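PDB 2O0M: transcriptional regulator, SorC family from Enterococcus faecalis, which probably regulates transcription as a DNA-binding regulator of the SorC family, with a domain thought to bind a carbohydrate. Local coordinates for residues V174-E182 against K286-L294. Residues are numbered along the deposited sequence; the frame is centred on the assembly and turned at random.
Sequences VPARGGIGE and KIPRIGLQL
Arg177 and Gly291 form a single antiparallel bridge, their CA atoms 4.7 Å apart, flanked by two backbone hydrogen bonds: Leu292 N to Ala176 O, nearly straight with an N-H...O angle of 179°, and Gly178 N to Ile290 O at 2.8 Å. From this bridge the Arg177 side chain reaches across 286-294. Its chain bends at chi2 (-66°), which lays Arg177 CD 3.2 Å from Ile290 O. The guanidinium meets the next carbonyl side-on: Leu292 O accepts from Arg177 NE at 2.8 Å and from Arg177 NH2 at 3.1 Å, both within 10° of the guanidinium plane, so the double grip limits rotation of the group. Arg289 crosses at about a right angle, its CG over one guanidinium face, 3.6 Å from Arg177 CZ, while Arg289 NH1 donates a hydrogen bond to Gly291 O within its own segment. On the other terminal nitrogen, Arg177 NH1 donates to two waters; one also links Gly178 O, Pro288 O and Ile290 N, the other reaches Ile287 O. Beyond them, Ile180 CD1 meets Ile287 CD1 at 3.7 Å. Further along, Glu182 forms salt bridges with Arg252 and Arg253. The arrangement joins the loop leaving the C-terminal end of parallel strand 169-175 to the connection between strands 283-286 and 302-306, within the Rossmann-like putative sugar-binding domain.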
ATOM      1  N   VAL A 174      -0.530   5.689 -10.180  1.00 10.32           N
ATOM      2  CA  VAL A 174      -1.850   6.161  -9.855  1.00 10.62           C
ATOM      3  C   VAL A 174      -2.190   5.721  -8.436  1.00 10.26           C
ATOM      4  O   VAL A 174      -1.665   4.716  -7.947  1.00  9.67           O
ATOM      5  CB  VAL A 174      -2.899   5.575 -10.826  1.00 10.91           C
ATOM      6  CG1 VAL A 174      -2.655   6.085 -12.231  1.00 11.91           C
ATOM      7  CG2 VAL A 174      -2.891   4.041 -10.808  1.00 11.29           C
ATOM      8  N   PRO A 175      -3.068   6.467  -7.768  1.00 10.12           N
ATOM      9  CA  PRO A 175      -3.537   5.990  -6.460  1.00 10.43           C
ATOM     10  C   PRO A 175      -4.397   4.734  -6.605  1.00 10.43           C
ATOM     11  O   PRO A 175      -5.148   4.633  -7.568  1.00 10.03           O
ATOM     12  CB  PRO A 175      -4.403   7.143  -5.974  1.00 10.66           C
ATOM     13  CG  PRO A 175      -4.891   7.781  -7.242  1.00 10.08           C
ATOM     14  CD  PRO A 175      -3.712   7.736  -8.150  1.00 10.63           C
ATOM     15  N   ALA A 176      -4.311   3.804  -5.649  1.00 10.54           N
ATOM     16  CA  ALA A 176      -5.111   2.574  -5.701  1.00 10.96           C
ATOM     17  C   ALA A 176      -6.547   2.829  -5.253  1.00 11.36           C
ATOM     18  O   ALA A 176      -7.483   2.104  -5.639  1.00 12.13           O
ATOM     19  CB  ALA A 176      -4.504   1.504  -4.832  1.00 11.11           C
ATOM     20  N   ARG A 177      -6.695   3.842  -4.404  1.00 11.95           N
ATOM     21  CA  ARG A 177      -7.989   4.219  -3.852  1.00 11.73           C
ATOM     22  C   ARG A 177      -8.148   5.722  -3.715  1.00 12.24           C
ATOM     23  O   ARG A 177      -7.202   6.421  -3.402  1.00 11.88           O
ATOM     24  CB  ARG A 177      -8.173   3.622  -2.445  1.00 11.80           C
ATOM     25  CG  ARG A 177      -8.482   2.160  -2.412  1.00 13.26           C
ATOM     26  CD  ARG A 177      -9.847   1.895  -3.036  1.00 14.85           C
ATOM     27  NE  ARG A 177     -10.370   0.573  -2.708  1.00 15.66           N
ATOM     28  CZ  ARG A 177     -11.144   0.271  -1.669  1.00 14.27           C
ATOM     29  NH1 ARG A 177     -11.524   1.189  -0.783  1.00 13.87           N
ATOM     30  NH2 ARG A 177     -11.539  -0.979  -1.518  1.00 15.05           N
ATOM     31  N   GLY A 178      -9.386   6.183  -3.873  1.00 12.40           N
ATOM     32  CA  GLY A 178      -9.763   7.537  -3.488  1.00 12.43           C
ATOM     33  C   GLY A 178     -10.607   7.517  -2.225  1.00 12.33           C
ATOM     34  O   GLY A 178     -11.067   6.467  -1.792  1.00 12.02           O
ATOM     35  N   GLY A 179     -10.803   8.682  -1.617  1.00 12.73           N
ATOM     36  CA  GLY A 179     -11.717   8.795  -0.474  1.00 12.87           C
ATOM     37  C   GLY A 179     -11.230   8.093   0.771  1.00 13.10           C
ATOM     38  O   GLY A 179     -12.008   7.528   1.534  1.00 14.33           O
ATOM     39  N   ILE A 180      -9.920   8.129   0.980  1.00 12.92           N
ATOM     40  CA  ILE A 180      -9.318   7.402   2.093  1.00 13.00           C
ATOM     41  C   ILE A 180      -9.251   8.218   3.385  1.00 12.99           C
ATOM     42  O   ILE A 180      -9.225   7.646   4.474  1.00 14.04           O
ATOM     43  CB  ILE A 180      -7.918   6.882   1.699  1.00 12.70           C
ATOM     44  CG1 ILE A 180      -8.036   5.835   0.581  1.00 13.88           C
ATOM     45  CG2 ILE A 180      -7.166   6.312   2.907  1.00 12.71           C
ATOM     46  CD1 ILE A 180      -8.649   4.525   1.000  1.00 14.18           C
ATOM     47  N   GLY A 181      -9.204   9.542   3.272  1.00 12.64           N
ATOM     48  CA  GLY A 181      -9.235  10.415   4.444  1.00 12.55           C
ATOM     49  C   GLY A 181      -7.878  10.854   4.991  1.00 12.37           C
ATOM     50  O   GLY A 181      -7.803  11.419   6.085  1.00 12.68           O
ATOM     51  N   GLU A 182      -6.803  10.621   4.245  1.00 12.38           N
ATOM     52  CA  GLU A 182      -5.488  11.082   4.699  1.00 12.54           C
ATOM     53  C   GLU A 182      -5.274  12.572   4.433  1.00 13.19           C
ATOM     54  O   GLU A 182      -5.954  13.169   3.606  1.00 14.12           O
ATOM     55  CB  GLU A 182      -4.353  10.318   4.029  1.00 11.82           C
ATOM     56  CG  GLU A 182      -4.324   8.833   4.323  1.00 10.75           C
ATOM     57  CD  GLU A 182      -3.865   8.455   5.729  1.00 10.64           C
ATOM     58  OE1 GLU A 182      -3.596   9.318   6.585  1.00 10.46           O
ATOM     59  OE2 GLU A 182      -3.770   7.245   5.963  1.00 10.21           O
ATOM     60  N   LYS A 286     -15.184  -2.422   5.848  1.00 16.52           N
ATOM     61  CA  LYS A 286     -14.590  -1.744   4.695  1.00 16.96           C
ATOM     62  C   LYS A 286     -15.273  -0.401   4.441  1.00 16.21           C
ATOM     63  O   LYS A 286     -16.487  -0.250   4.625  1.00 15.81           O
ATOM     64  CB  LYS A 286     -14.643  -2.625   3.447  1.00 17.31           C
ATOM     65  CG  LYS A 286     -16.043  -2.916   2.939  1.00 19.45           C
ATOM     66  CD  LYS A 286     -16.028  -4.008   1.885  1.00 20.13           C
ATOM     67  CE  LYS A 286     -17.437  -4.288   1.367  1.00 22.31           C
ATOM     68  NZ  LYS A 286     -17.395  -5.192   0.178  1.00 24.80           N
ATOM     69  N   ILE A 287     -14.482   0.585   4.042  1.00 15.29           N
ATOM     70  CA  ILE A 287     -15.020   1.905   3.709  1.00 15.70           C
ATOM     71  C   ILE A 287     -15.584   1.862   2.289  1.00 15.63           C
ATOM     72  O   ILE A 287     -15.276   0.935   1.527  1.00 15.07           O
ATOM     73  CB  ILE A 287     -13.958   3.025   3.848  1.00 15.39           C
ATOM     74  CG1 ILE A 287     -12.792   2.811   2.867  1.00 15.92           C
ATOM     75  CG2 ILE A 287     -13.453   3.098   5.297  1.00 16.17           C
ATOM     76  CD1 ILE A 287     -11.843   3.965   2.801  1.00 16.35           C
ATOM     77  N   PRO A 288     -16.428   2.846   1.924  1.00 16.03           N
ATOM     78  CA  PRO A 288     -16.931   2.840   0.547  1.00 16.07           C
ATOM     79  C   PRO A 288     -15.799   2.864  -0.486  1.00 15.99           C
ATOM     80  O   PRO A 288     -14.827   3.603  -0.334  1.00 15.57           O
ATOM     81  CB  PRO A 288     -17.800   4.101   0.490  1.00 16.37           C
ATOM     82  CG  PRO A 288     -18.232   4.308   1.906  1.00 16.31           C
ATOM     83  CD  PRO A 288     -16.996   3.963   2.699  1.00 16.31           C
ATOM     84  N   ARG A 289     -15.922   2.029  -1.513  1.00 15.87           N
ATOM     85  CA  ARG A 289     -14.814   1.779  -2.432  1.00 16.21           C
ATOM     86  C   ARG A 289     -14.806   2.768  -3.582  1.00 15.95           C
ATOM     87  O   ARG A 289     -15.823   2.969  -4.254  1.00 16.29           O
ATOM     88  CB  ARG A 289     -14.876   0.365  -3.007  1.00 16.16           C
ATOM     89  CG  ARG A 289     -13.846   0.111  -4.097  1.00 16.11           C
ATOM     90  CD  ARG A 289     -13.842  -1.341  -4.526  1.00 17.98           C
ATOM     91  NE  ARG A 289     -15.083  -1.707  -5.226  1.00 19.40           N
ATOM     92  CZ  ARG A 289     -15.279  -1.583  -6.539  1.00 21.45           C
ATOM     93  NH1 ARG A 289     -14.329  -1.100  -7.332  1.00 21.09           N
ATOM     94  NH2 ARG A 289     -16.439  -1.958  -7.074  1.00 22.54           N
ATOM     95  N   ILE A 290     -13.645   3.374  -3.801  1.00 15.59           N
ATOM     96  CA  ILE A 290     -13.381   4.165  -4.985  1.00 15.83           C
ATOM     97  C   ILE A 290     -12.031   3.698  -5.498  1.00 15.75           C
ATOM     98  O   ILE A 290     -11.009   4.145  -5.005  1.00 16.10           O
ATOM     99  CB  ILE A 290     -13.322   5.666  -4.687  1.00 15.76           C
ATOM    100  CG1 ILE A 290     -14.554   6.106  -3.888  1.00 16.23           C
ATOM    101  CG2 ILE A 290     -13.179   6.450  -5.998  1.00 16.48           C
ATOM    102  CD1 ILE A 290     -14.502   7.531  -3.396  1.00 16.71           C
ATOM    103  N   GLY A 291     -12.036   2.773  -6.450  1.00 15.83           N
ATOM    104  CA  GLY A 291     -10.790   2.200  -6.976  1.00 16.22           C
ATOM    105  C   GLY A 291     -10.693   0.694  -6.740  1.00 16.59           C
ATOM    106  O   GLY A 291     -11.677  -0.030  -6.842  1.00 15.88           O
ATOM    107  N   LEU A 292      -9.501   0.229  -6.396  1.00 17.06           N
ATOM    108  CA  LEU A 292      -9.194  -1.201  -6.387  1.00 18.20           C
ATOM    109  C   LEU A 292     -10.087  -2.038  -5.481  1.00 17.79           C
ATOM    110  O   LEU A 292     -10.340  -1.668  -4.343  1.00 16.26           O
ATOM    111  CB  LEU A 292      -7.738  -1.401  -5.941  1.00 18.35           C
ATOM    112  CG  LEU A 292      -7.341  -2.857  -5.692  1.00 19.48           C
ATOM    113  CD1 LEU A 292      -6.843  -3.511  -6.980  1.00 22.66           C
ATOM    114  CD2 LEU A 292      -6.308  -2.969  -4.589  1.00 21.25           C
ATOM    115  N   GLN A 293     -10.536  -3.185  -5.990  1.00 18.23           N
ATOM    116  CA  GLN A 293     -11.171  -4.210  -5.157  1.00 19.42           C
ATOM    117  C   GLN A 293     -10.148  -5.198  -4.597  1.00 18.84           C
ATOM    118  O   GLN A 293      -9.286  -5.678  -5.324  1.00 18.25           O
ATOM    119  CB  GLN A 293     -12.173  -5.010  -5.974  1.00 20.05           C
ATOM    120  CG  GLN A 293     -13.281  -4.206  -6.562  1.00 22.10           C
ATOM    121  CD  GLN A 293     -14.287  -5.078  -7.302  1.00 22.36           C
ATOM    122  OE1 GLN A 293     -14.851  -6.012  -6.729  1.00 26.94           O
ATOM    123  NE2 GLN A 293     -14.516  -4.774  -8.575  1.00 26.94           N
ATOM    124  N   LEU A 294     -10.270  -5.532  -3.317  1.00 19.27           N
ATOM    125  CA  LEU A 294      -9.373  -6.496  -2.687  1.00 19.85           C
ATOM    126  C   LEU A 294      -9.310  -7.797  -3.494  1.00 19.99           C
ATOM    127  O   LEU A 294      -8.225  -8.334  -3.733  1.00 19.30           O
ATOM    128  CB  LEU A 294      -9.835  -6.789  -1.257  1.00 19.92           C
ATOM    129  CG  LEU A 294      -8.932  -7.618  -0.342  1.00 20.39           C
ATOM    130  CD1 LEU A 294      -7.621  -6.913  -0.100  1.00 22.43           C
ATOM    131  CD2 LEU A 294      -9.640  -7.871   0.974  1.00 20.41           C
TER
HETATM  132  O   HOH W   1     -12.127   3.928  -1.246  1.00 19.00           O
HETATM  133  O   HOH W   2     -12.939  -0.392   1.182  1.00 21.74           O
HETATM  134  O   HOH W   3     -14.635  -1.630  -0.107  1.00 65.37           O
HETATM  135  O   HOH W   4     -14.590   6.164   0.949  1.00 26.51           O